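Local atomic coordinates of putative hyaluronoglucosaminidase (Clostridium perfringens, PDB entry 6PWI), a protein that probably hydrolyses glycosidic bonds of N-acetylhexosamines as a secreted, cell-wall-anchored family 84 glycoside hydrolase, of which this chain holds the N-terminal and catalytic part. Residues D32-Y37 / N159-N164; L73-I78 / Y149-L154; E501-L506 / I617-K622. All coordinates share one frame; numbering follows the deposited sequence.

Contact 1: residues D32-Y37 / N159-N164; sequences DEYEIY and NQLEGN
At the surface of the N-terminal domain, the loop that leads into strand 43-46 is held by the loop between helix 144-158 and strand 165-175, and the grip comes from the side-chain amide of Gln160 on the backbone of Glu35. Gln160 uses both ends of its amide: Glu35 N donates to Gln160 OE1 at 3.0 Å, with an N-H...O angle of 153°, and Gln160 NE2 donates to Glu35 O at 2.8 Å. Glu35 O lies close to the amide plane; with OE1 taking Glu35 N, and NE2 also bonded to Ala156 O of helix 144-158, three bonds limit the rotation of the amide. The Gln160 chain takes CG between backbone N and carbonyl carbon (chi1 69°) and runs extended beyond it, which carries the amide across to the other loop. The pair of bonds to Glu35 belongs to the domain that the sequence relates to domain 2 of family 20 glycoside hydrolases, a mixed sheet with helices against it. The amide of Gln160 stands 74° from the Tyr34 ring plane, with OE1 at the ring edge, 3.8 Å from Tyr34 CD1. Farther along the ring, Leu161 CD2 approaches obliquely, 3.7 Å from Tyr34 CE1 and 3.4 Å from Tyr34 OH. That hydroxyl is hydrogen-bonded to Lys167 N on strand 165-175, while the carboxylate of Glu35 leads off to a salt bridge with Lys460 on helix 451-462.

Contact 2: residues L73-I78 / Y149-L154; sequences LEVLSI and YGITSL
Val75 against Ile151 and Leu154 is a small, buried contact made by apolar side chains inside the N-terminal domain, joining helix 66-78 to helix 144-158. Its size is modest, 116 Å² summed over both sides, and all three residues that touch are buried. Val75 is the residue common to every pairing. Its CB points toward the other helix, and its two methyl groups divide the work. Methyl CG2 meets Ile151, lying 3.8 Å from Ile151 CG2 and 3.6 Å from the backbone oxygen Ile151 O, so it rests partly on the helix backbone as well as on a side chain. Methyl CG1 takes the other partner and reaches Leu154 CB at 4.3 Å, a looser meeting with the root of that side chain. The fork follows from the first torsion: CG1 stands opposite the backbone N (chi1 162°) and CG2 opposite the carbonyl carbon, which sends the two methyls to residues three apart, on one face of helix 144-158. Ile151 contributes its gamma methyl, the branch set opposite its own backbone N, and the two side chains meet at a slant. The closest backbones are those of Val75 and Leu154, with their CA atoms 7.1 Å apart. Beyond these residues, Val75 also touches Lys155 and Phe158 of helix 144-158. On the sheet side, Ile151 packs on Ile98 of strand 94-100 and Leu76 on Phe96 of the same strand, so both helices lie against the mixed sheet of the domain.

Contact 3: residues E501-L506 / I617-K622; sequences EFTRRL and IKDLSK
Leu620 packs against both Phe502 and Leu506, and this apolar side of the contact is set against a second, water-bridged side at Thr503 and Asp619. Helices 501-506 and 617-622 run nearly parallel, with 13° between their directions and 11.0 Å between their axes, a separation wide enough that the side chains must bridge it. A single methyl does so on the packed side: Leu620 CD2 lies 3.7 Å from Phe502 CE2 and also 3.7 Å from Leu506 CD2. It comes to Phe502 at the ring edge, near the ring plane, rather than over a face. Both partners on helix 501-506 carry CG opposite the backbone N (chi1 -173° for Phe502 and -176° for Leu506); one turn apart, they reach the same methyl. Leu620 crosses each of them at about a right angle, and all three residues are buried.

The other side is more open, since Thr503 and Asp619 are both partly exposed. Their direct meeting is only a methyl near a carboxylate oxygen, Thr503 CG2 to Asp619 OD2 at 3.9 Å. Water fills the polar role: one molecule donates to Asp619 OD2 at 2.8 Å and to Thr503 OG1 at 3.0 Å, linking the two helices where their side chains make no hydrogen bond with each other. Thr503 OG1 is also hydrogen-bonded to Ile499 O, one turn earlier in its own helix, which probably fixes the direction of the hydroxyl.

Among the neighbouring helices, Phe502 continues onto Tyr515, Ser516 and Ile519 of helix 513-536, Leu620 touches Tyr563 of helix 540-572, and Ile617 packs on Tyr589 of helix 575-591, placing the pair within the C-terminal helical bundle.

How the contacts relate
Contacts 1 and 2 share the N-terminal domain, while contact 3 belongs to the helical bundle near the C-terminus. Along the chain, contact 2 is nested within the loop closed by contact 1, and contact 3 opens only after both have closed, with the eight-stranded parallel barrel of strands 179-184 to 418-423 lying between. The centres of contacts 1 and 2 are about 13 Å apart and the two touch, through Asn159 with Ile78 and Ile36 with Ser153; helix 144-158 runs from contact 2 into the loop of contact 1. Contact 3 is centred about 45 Å from contact 1 and about 52 Å from contact 2, so it lies in a separate part of this multidomain protein.

Contact 1: residues D32-Y37 / N159-N164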
loop_
_atom_site.group_PDB
_atom_site.type_symbol
_atom_site.label_atom_id
_atom_site.label_comp_id
_atom_site.label_asym_id
_atom_site.label_seq_id
_atom_site.Cartn_x
_atom_site.Cartn_y
_atom_site.Cartn_z
ATOM N N ASP A 32 25.415 10.143 1.174
ATOM C CA ASP A 32 25.979 9.741 2.496
ATOM C C ASP A 32 24.867 9.670 3.546
ATOM O O ASP A 32 25.001 8.963 4.544
ATOM C CB ASP A 32 27.109 10.687 2.920
ATOM C CG ASP A 32 28.271 9.997 3.619
ATOM O OD1 ASP A 32 28.023 9.037 4.387
ATOM O OD2 ASP A 32 29.425 10.425 3.390
ATOM N N GLU A 33 23.768 10.407 3.309
ATOM C CA GLU A 33 22.637 10.486 4.225
ATOM C C GLU A 33 21.719 9.271 4.056
ATOM O O GLU A 33 21.745 8.599 3.028
ATOM C CB GLU A 33 21.946 11.840 4.055
ATOM C CG GLU A 33 22.869 13.001 4.403
ATOM C CD GLU A 33 22.391 14.416 4.105
ATOM O OE1 GLU A 33 23.032 15.378 4.593
ATOM O OE2 GLU A 33 21.388 14.565 3.383
ATOM N N TYR A 34 20.913 8.980 5.085
ATOM C CA TYR A 34 20.106 7.767 5.130
ATOM C C TYR A 34 18.872 7.888 4.238
ATOM O O TYR A 34 18.259 8.953 4.147
ATOM C CB TYR A 34 19.686 7.434 6.563
ATOM C CG TYR A 34 20.833 7.360 7.535
ATOM C CD1 TYR A 34 21.893 6.492 7.314
ATOM C CD2 TYR A 34 20.867 8.158 8.668
ATOM C CE1 TYR A 34 22.962 6.421 8.192
ATOM C CE2 TYR A 34 21.926 8.094 9.562
ATOM C CZ TYR A 34 22.979 7.225 9.320
ATOM O OH TYR A 34 24.029 7.144 10.191
ATOM N N GLU A 35 18.527 6.769 3.585
ATOM C CA GLU A 35 17.285 6.648 2.837
ATOM C C GLU A 35 16.175 6.226 3.798
ATOM O O GLU A 35 16.213 5.131 4.359
ATOM C CB GLU A 35 17.457 5.664 1.679
ATOM C CG GLU A 35 16.165 5.326 0.966
ATOM C CD GLU A 35 16.353 4.399 -0.223
ATOM O OE1 GLU A 35 16.996 4.825 -1.205
ATOM O OE2 GLU A 35 15.872 3.246 -0.159
ATOM N N ILE A 36 15.202 7.123 3.984
ATOM C CA ILE A 36 14.065 6.880 4.855
ATOM C C ILE A 36 12.776 7.078 4.061
ATOM O O ILE A 36 12.571 8.131 3.461
ATOM C CB ILE A 36 14.122 7.808 6.080
ATOM C CG1 ILE A 36 15.386 7.565 6.905
ATOM C CG2 ILE A 36 12.868 7.658 6.926
ATOM C CD1 ILE A 36 15.726 8.702 7.834
ATOM N N TYR A 37 11.915 6.051 4.078
ATOM C CA TYR A 37 10.589 6.127 3.487
ATOM C C TYR A 37 9.545 5.831 4.558
ATOM O O TYR A 37 9.731 4.918 5.359
ATOM C CB TYR A 37 10.453 5.140 2.324
ATOM C CG TYR A 37 11.015 5.637 1.019
ATOM C CD1 TYR A 37 10.278 6.491 0.213
ATOM C CD2 TYR A 37 12.287 5.272 0.597
ATOM C CE1 TYR A 37 10.791 6.965 -0.984
ATOM C CE2 TYR A 37 12.817 5.741 -0.596
ATOM C CZ TYR A 37 12.062 6.590 -1.389
ATOM O OH TYR A 37 12.551 7.063 -2.575
ATOM N N ASN A 159 18.758 -0.423 9.857
ATOM C CA ASN A 159 18.832 -1.492 8.873
ATOM C C ASN A 159 19.865 -1.184 7.786
ATOM O O ASN A 159 20.205 -2.064 6.996
ATOM C CB ASN A 159 17.467 -1.807 8.252
ATOM C CG ASN A 159 16.690 -2.852 9.020
ATOM O OD1 ASN A 159 17.268 -3.804 9.538
ATOM N ND2 ASN A 159 15.380 -2.687 9.099
ATOM N N GLN A 160 20.368 0.056 7.742
ATOM C CA GLN A 160 21.286 0.440 6.680
ATOM C C GLN A 160 22.627 0.902 7.255
ATOM O O GLN A 160 23.473 1.397 6.517
ATOM C CB GLN A 160 20.635 1.452 5.733
ATOM C CG GLN A 160 20.404 2.817 6.362
ATOM C CD GLN A 160 19.622 3.764 5.486
ATOM O OE1 GLN A 160 20.168 4.426 4.607
ATOM N NE2 GLN A 160 18.329 3.875 5.758
ATOM N N LEU A 161 22.835 0.716 8.563
ATOM C CA LEU A 161 24.091 1.103 9.193
ATOM C C LEU A 161 25.174 0.072 8.879
ATOM O O LEU A 161 25.010 -1.113 9.162
ATOM C CB LEU A 161 23.889 1.242 10.706
ATOM C CG LEU A 161 23.258 2.552 11.175
ATOM C CD1 LEU A 161 23.249 2.635 12.694
ATOM C CD2 LEU A 161 23.977 3.753 10.579
ATOM N N GLU A 162 26.285 0.557 8.310
ATOM C CA GLU A 162 27.396 -0.284 7.889
ATOM C C GLU A 162 27.996 -0.987 9.107
ATOM O O GLU A 162 28.154 -2.207 9.099
ATOM C CB GLU A 162 28.425 0.535 7.099
ATOM N N GLY A 163 28.301 -0.209 10.153
ATOM C CA GLY A 163 28.887 -0.730 11.378
ATOM C C GLY A 163 28.161 -0.201 12.610
ATOM O O GLY A 163 26.946 -0.336 12.720
ATOM N N ASN A 164 28.911 0.416 13.526
ATOM C CA ASN A 164 28.306 0.913 14.750
ATOM C C ASN A 164 28.445 2.434 14.828
ATOM O O ASN A 164 28.413 3.007 15.915
ATOM C CB ASN A 164 28.799 0.147 15.984
ATOM C CG ASN A 164 30.302 0.198 16.162
ATOM O OD1 ASN A 164 31.033 0.613 15.262
ATOM N ND2 ASN A 164 30.776 -0.224 17.323
#

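Contact 2: residues L73-I78 / Y149-L154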
loop_
_atom_site.group_PDB
_atom_site.type_symbol
_atom_site.label_atom_id
_atom_site.label_comp_id
_atom_site.label_asym_id
_atom_site.label_seq_id
_atom_site.Cartn_x
_atom_site.Cartn_y
_atom_site.Cartn_z
ATOM N N LEU A 73 12.710 -2.484 21.063
ATOM C CA LEU A 73 13.518 -3.657 21.352
ATOM C C LEU A 73 13.877 -4.403 20.064
ATOM O O LEU A 73 14.976 -4.946 19.967
ATOM C CB LEU A 73 12.816 -4.541 22.389
ATOM C CG LEU A 73 12.568 -3.869 23.744
ATOM C CD1 LEU A 73 11.998 -4.845 24.764
ATOM C CD2 LEU A 73 13.827 -3.211 24.283
ATOM N N GLU A 74 12.957 -4.407 19.086
ATOM C CA GLU A 74 13.221 -4.853 17.724
ATOM C C GLU A 74 14.396 -4.069 17.147
ATOM O O GLU A 74 15.310 -4.637 16.553
ATOM C CB GLU A 74 12.037 -4.523 16.815
ATOM C CG GLU A 74 11.219 -5.716 16.352
ATOM C CD GLU A 74 10.284 -5.374 15.197
ATOM O OE1 GLU A 74 10.770 -5.297 14.048
ATOM O OE2 GLU A 74 9.076 -5.154 15.451
ATOM N N VAL A 75 14.352 -2.746 17.320
ATOM C CA VAL A 75 15.360 -1.871 16.748
ATOM C C VAL A 75 16.720 -2.159 17.381
ATOM O O VAL A 75 17.729 -2.164 16.681
ATOM C CB VAL A 75 14.945 -0.390 16.855
ATOM C CG1 VAL A 75 16.119 0.557 16.670
ATOM C CG2 VAL A 75 13.833 -0.063 15.871
ATOM N N LEU A 76 16.742 -2.421 18.694
ATOM C CA LEU A 76 17.999 -2.671 19.387
ATOM C C LEU A 76 18.644 -3.970 18.896
ATOM O O LEU A 76 19.864 -4.027 18.724
ATOM C CB LEU A 76 17.781 -2.711 20.903
ATOM C CG LEU A 76 17.429 -1.382 21.569
ATOM C CD1 LEU A 76 17.564 -1.488 23.078
ATOM C CD2 LEU A 76 18.298 -0.256 21.041
ATOM N N SER A 77 17.820 -5.003 18.669
ATOM C CA SER A 77 18.335 -6.320 18.323
ATOM C C SER A 77 18.840 -6.390 16.877
ATOM O O SER A 77 19.554 -7.325 16.524
ATOM C CB SER A 77 17.339 -7.407 18.633
ATOM O OG SER A 77 16.257 -7.356 17.725
ATOM N N ILE A 78 18.497 -5.393 16.050
ATOM C CA ILE A 78 19.033 -5.302 14.698
ATOM C C ILE A 78 20.553 -5.160 14.765
ATOM O O ILE A 78 21.249 -5.687 13.902
ATOM C CB ILE A 78 18.344 -4.187 13.876
ATOM C CG1 ILE A 78 17.003 -4.670 13.310
ATOM C CG2 ILE A 78 19.253 -3.659 12.774
ATOM C CD1 ILE A 78 16.064 -3.561 12.889
ATOM N N TYR A 149 5.944 5.597 15.281
ATOM C CA TYR A 149 6.424 6.017 13.968
ATOM C C TYR A 149 7.876 6.501 14.041
ATOM O O TYR A 149 8.682 6.153 13.173
ATOM C CB TYR A 149 5.507 7.065 13.326
ATOM C CG TYR A 149 4.053 6.671 13.280
ATOM C CD1 TYR A 149 3.672 5.371 12.975
ATOM C CD2 TYR A 149 3.054 7.594 13.556
ATOM C CE1 TYR A 149 2.341 4.993 12.956
ATOM C CE2 TYR A 149 1.715 7.231 13.532
ATOM C CZ TYR A 149 1.358 5.926 13.232
ATOM O OH TYR A 149 0.043 5.555 13.208
ATOM N N GLY A 150 8.199 7.292 15.077
ATOM C CA GLY A 150 9.562 7.743 15.304
ATOM C C GLY A 150 10.543 6.574 15.362
ATOM O O GLY A 150 11.592 6.594 14.715
ATOM N N ILE A 151 10.167 5.538 16.118
ATOM C CA ILE A 151 11.018 4.379 16.320
ATOM C C ILE A 151 11.141 3.582 15.019
ATOM O O ILE A 151 12.175 2.961 14.775
ATOM C CB ILE A 151 10.503 3.524 17.496
ATOM C CG1 ILE A 151 10.470 4.325 18.802
ATOM C CG2 ILE A 151 11.320 2.250 17.641
ATOM C CD1 ILE A 151 9.689 3.660 19.909
ATOM N N THR A 152 10.089 3.616 14.188
ATOM C CA THR A 152 10.107 2.968 12.885
ATOM C C THR A 152 11.132 3.658 11.987
ATOM O O THR A 152 11.839 2.992 11.233
ATOM C CB THR A 152 8.710 2.892 12.243
ATOM O OG1 THR A 152 7.841 2.123 13.078
ATOM C CG2 THR A 152 8.722 2.279 10.857
ATOM N N SER A 153 11.226 4.989 12.080
ATOM C CA SER A 153 12.257 5.687 11.331
ATOM C C SER A 153 13.639 5.228 11.781
ATOM O O SER A 153 14.510 5.025 10.938
ATOM C CB SER A 153 12.101 7.172 11.395
ATOM O OG SER A 153 11.002 7.582 10.592
ATOM N N LEU A 154 13.818 5.008 13.097
ATOM C CA LEU A 154 15.077 4.480 13.614
ATOM C C LEU A 154 15.347 3.081 13.060
ATOM O O LEU A 154 16.500 2.725 12.819
ATOM C CB LEU A 154 15.061 4.454 15.144
ATOM C CG LEU A 154 15.307 5.788 15.846
ATOM C CD1 LEU A 154 15.145 5.628 17.354
ATOM C CD2 LEU A 154 16.682 6.347 15.498
#

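Contact 3: residues E501-L506 / I617-K622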
loop_
_atom_site.group_PDB
_atom_site.type_symbol
_atom_site.label_atom_id
_atom_site.label_comp_id
_atom_site.label_asym_id
_atom_site.label_seq_id
_atom_site.Cartn_x
_atom_site.Cartn_y
_atom_site.Cartn_z
ATOM N N GLU A 501 12.462 2.229 -31.999
ATOM C CA GLU A 501 13.584 2.471 -32.891
ATOM C C GLU A 501 13.905 1.217 -33.704
ATOM O O GLU A 501 14.117 1.300 -34.913
ATOM C CB GLU A 501 14.805 2.984 -32.132
ATOM C CG GLU A 501 15.907 3.465 -33.055
ATOM C CD GLU A 501 15.482 4.363 -34.214
ATOM O OE1 GLU A 501 14.371 4.936 -34.169
ATOM O OE2 GLU A 501 16.271 4.500 -35.168
ATOM N N PHE A 502 13.941 0.053 -33.045
ATOM C CA PHE A 502 14.203 -1.174 -33.780
ATOM C C PHE A 502 13.133 -1.370 -34.854
ATOM O O PHE A 502 13.441 -1.760 -35.976
ATOM C CB PHE A 502 14.347 -2.386 -32.854
ATOM C CG PHE A 502 14.775 -3.642 -33.566
ATOM C CD1 PHE A 502 16.121 -3.960 -33.698
ATOM C CD2 PHE A 502 13.836 -4.488 -34.139
ATOM C CE1 PHE A 502 16.522 -5.098 -34.382
ATOM C CE2 PHE A 502 14.236 -5.627 -34.824
ATOM C CZ PHE A 502 15.576 -5.930 -34.943
ATOM N N THR A 503 11.877 -1.065 -34.516
ATOM C CA THR A 503 10.780 -1.289 -35.438
ATOM C C THR A 503 10.919 -0.379 -36.656
ATOM O O THR A 503 10.758 -0.844 -37.779
ATOM C CB THR A 503 9.419 -1.184 -34.737
ATOM O OG1 THR A 503 9.440 -2.147 -33.682
ATOM C CG2 THR A 503 8.251 -1.462 -35.659
ATOM N N ARG A 504 11.214 0.908 -36.440
ATOM C CA ARG A 504 11.275 1.817 -37.577
ATOM C C ARG A 504 12.452 1.446 -38.475
ATOM O O ARG A 504 12.287 1.355 -39.687
ATOM C CB ARG A 504 11.180 3.295 -37.185
ATOM C CG ARG A 504 12.430 3.853 -36.532
ATOM C CD ARG A 504 12.580 5.343 -36.795
ATOM N NE ARG A 504 13.080 5.590 -38.134
ATOM C CZ ARG A 504 14.343 5.428 -38.525
ATOM N NH1 ARG A 504 15.272 5.007 -37.682
ATOM N NH2 ARG A 504 14.668 5.680 -39.777
ATOM N N ARG A 505 13.609 1.162 -37.868
ATOM C CA ARG A 505 14.778 0.762 -38.636
ATOM C C ARG A 505 14.432 -0.420 -39.541
ATOM O O ARG A 505 14.739 -0.405 -40.728
ATOM C CB ARG A 505 15.971 0.451 -37.729
ATOM C CG ARG A 505 16.555 1.674 -37.038
ATOM C CD ARG A 505 17.856 1.301 -36.357
ATOM N NE ARG A 505 18.824 1.040 -37.405
ATOM C CZ ARG A 505 19.750 1.898 -37.811
ATOM N NH1 ARG A 505 20.574 1.565 -38.789
ATOM N NH2 ARG A 505 19.855 3.078 -37.230
ATOM N N LEU A 506 13.775 -1.432 -38.971
ATOM C CA LEU A 506 13.458 -2.645 -39.703
ATOM C C LEU A 506 12.475 -2.323 -40.823
ATOM O O LEU A 506 12.648 -2.791 -41.945
ATOM C CB LEU A 506 12.883 -3.676 -38.730
ATOM C CG LEU A 506 12.585 -5.059 -39.311
ATOM C CD1 LEU A 506 13.859 -5.757 -39.780
ATOM C CD2 LEU A 506 11.864 -5.911 -38.275
ATOM N N ILE A 617 6.172 -8.090 -30.651
ATOM C CA ILE A 617 6.242 -9.455 -31.141
ATOM C C ILE A 617 5.359 -9.577 -32.384
ATOM O O ILE A 617 5.734 -10.237 -33.352
ATOM C CB ILE A 617 5.814 -10.445 -30.039
ATOM C CG1 ILE A 617 6.864 -10.561 -28.937
ATOM C CG2 ILE A 617 5.464 -11.809 -30.615
ATOM C CD1 ILE A 617 6.455 -11.481 -27.805
ATOM N N LYS A 618 4.182 -8.941 -32.340
ATOM C CA LYS A 618 3.228 -9.036 -33.433
ATOM C C LYS A 618 3.770 -8.289 -34.650
ATOM O O LYS A 618 3.676 -8.779 -35.775
ATOM C CB LYS A 618 1.850 -8.539 -32.988
ATOM C CG LYS A 618 1.052 -9.547 -32.175
ATOM C CD LYS A 618 -0.162 -8.938 -31.520
ATOM C CE LYS A 618 -1.033 -9.948 -30.804
ATOM N NZ LYS A 618 -2.206 -9.289 -30.177
ATOM N N ASP A 619 4.352 -7.113 -34.394
ATOM C CA ASP A 619 4.968 -6.279 -35.409
ATOM C C ASP A 619 6.098 -7.040 -36.099
ATOM O O ASP A 619 6.150 -7.087 -37.325
ATOM C CB ASP A 619 5.473 -4.967 -34.805
ATOM C CG ASP A 619 4.488 -3.813 -34.904
ATOM O OD1 ASP A 619 3.439 -3.984 -35.574
ATOM O OD2 ASP A 619 4.790 -2.730 -34.328
ATOM N N LEU A 620 7.006 -7.624 -35.307
ATOM C CA LEU A 620 8.137 -8.345 -35.866
ATOM C C LEU A 620 7.636 -9.445 -36.795
ATOM O O LEU A 620 8.200 -9.647 -37.867
ATOM C CB LEU A 620 8.993 -8.932 -34.741
ATOM C CG LEU A 620 9.966 -7.958 -34.080
ATOM C CD1 LEU A 620 10.537 -8.548 -32.798
ATOM C CD2 LEU A 620 11.084 -7.584 -35.034
ATOM N N SER A 621 6.570 -10.142 -36.385
ATOM C CA SER A 621 6.152 -11.331 -37.107
ATOM C C SER A 621 5.468 -10.957 -38.421
ATOM O O SER A 621 5.461 -11.758 -39.352
ATOM C CB SER A 621 5.325 -12.261 -36.253
ATOM O OG SER A 621 3.973 -11.839 -36.212
ATOM N N LYS A 622 4.913 -9.737 -38.487
ATOM C CA LYS A 622 4.283 -9.213 -39.692
ATOM C C LYS A 622 5.333 -8.661 -40.656
ATOM O O LYS A 622 5.180 -8.772 -41.866
ATOM C CB LYS A 622 3.301 -8.088 -39.360
ATOM C CG LYS A 622 1.891 -8.528 -39.001
ATOM C CD LYS A 622 1.046 -7.387 -38.448
ATOM C CE LYS A 622 0.005 -7.839 -37.438
ATOM N NZ LYS A 622 -0.170 -6.847 -36.347
HETATM O O HOH W 1 6.770 -2.558 -32.418
#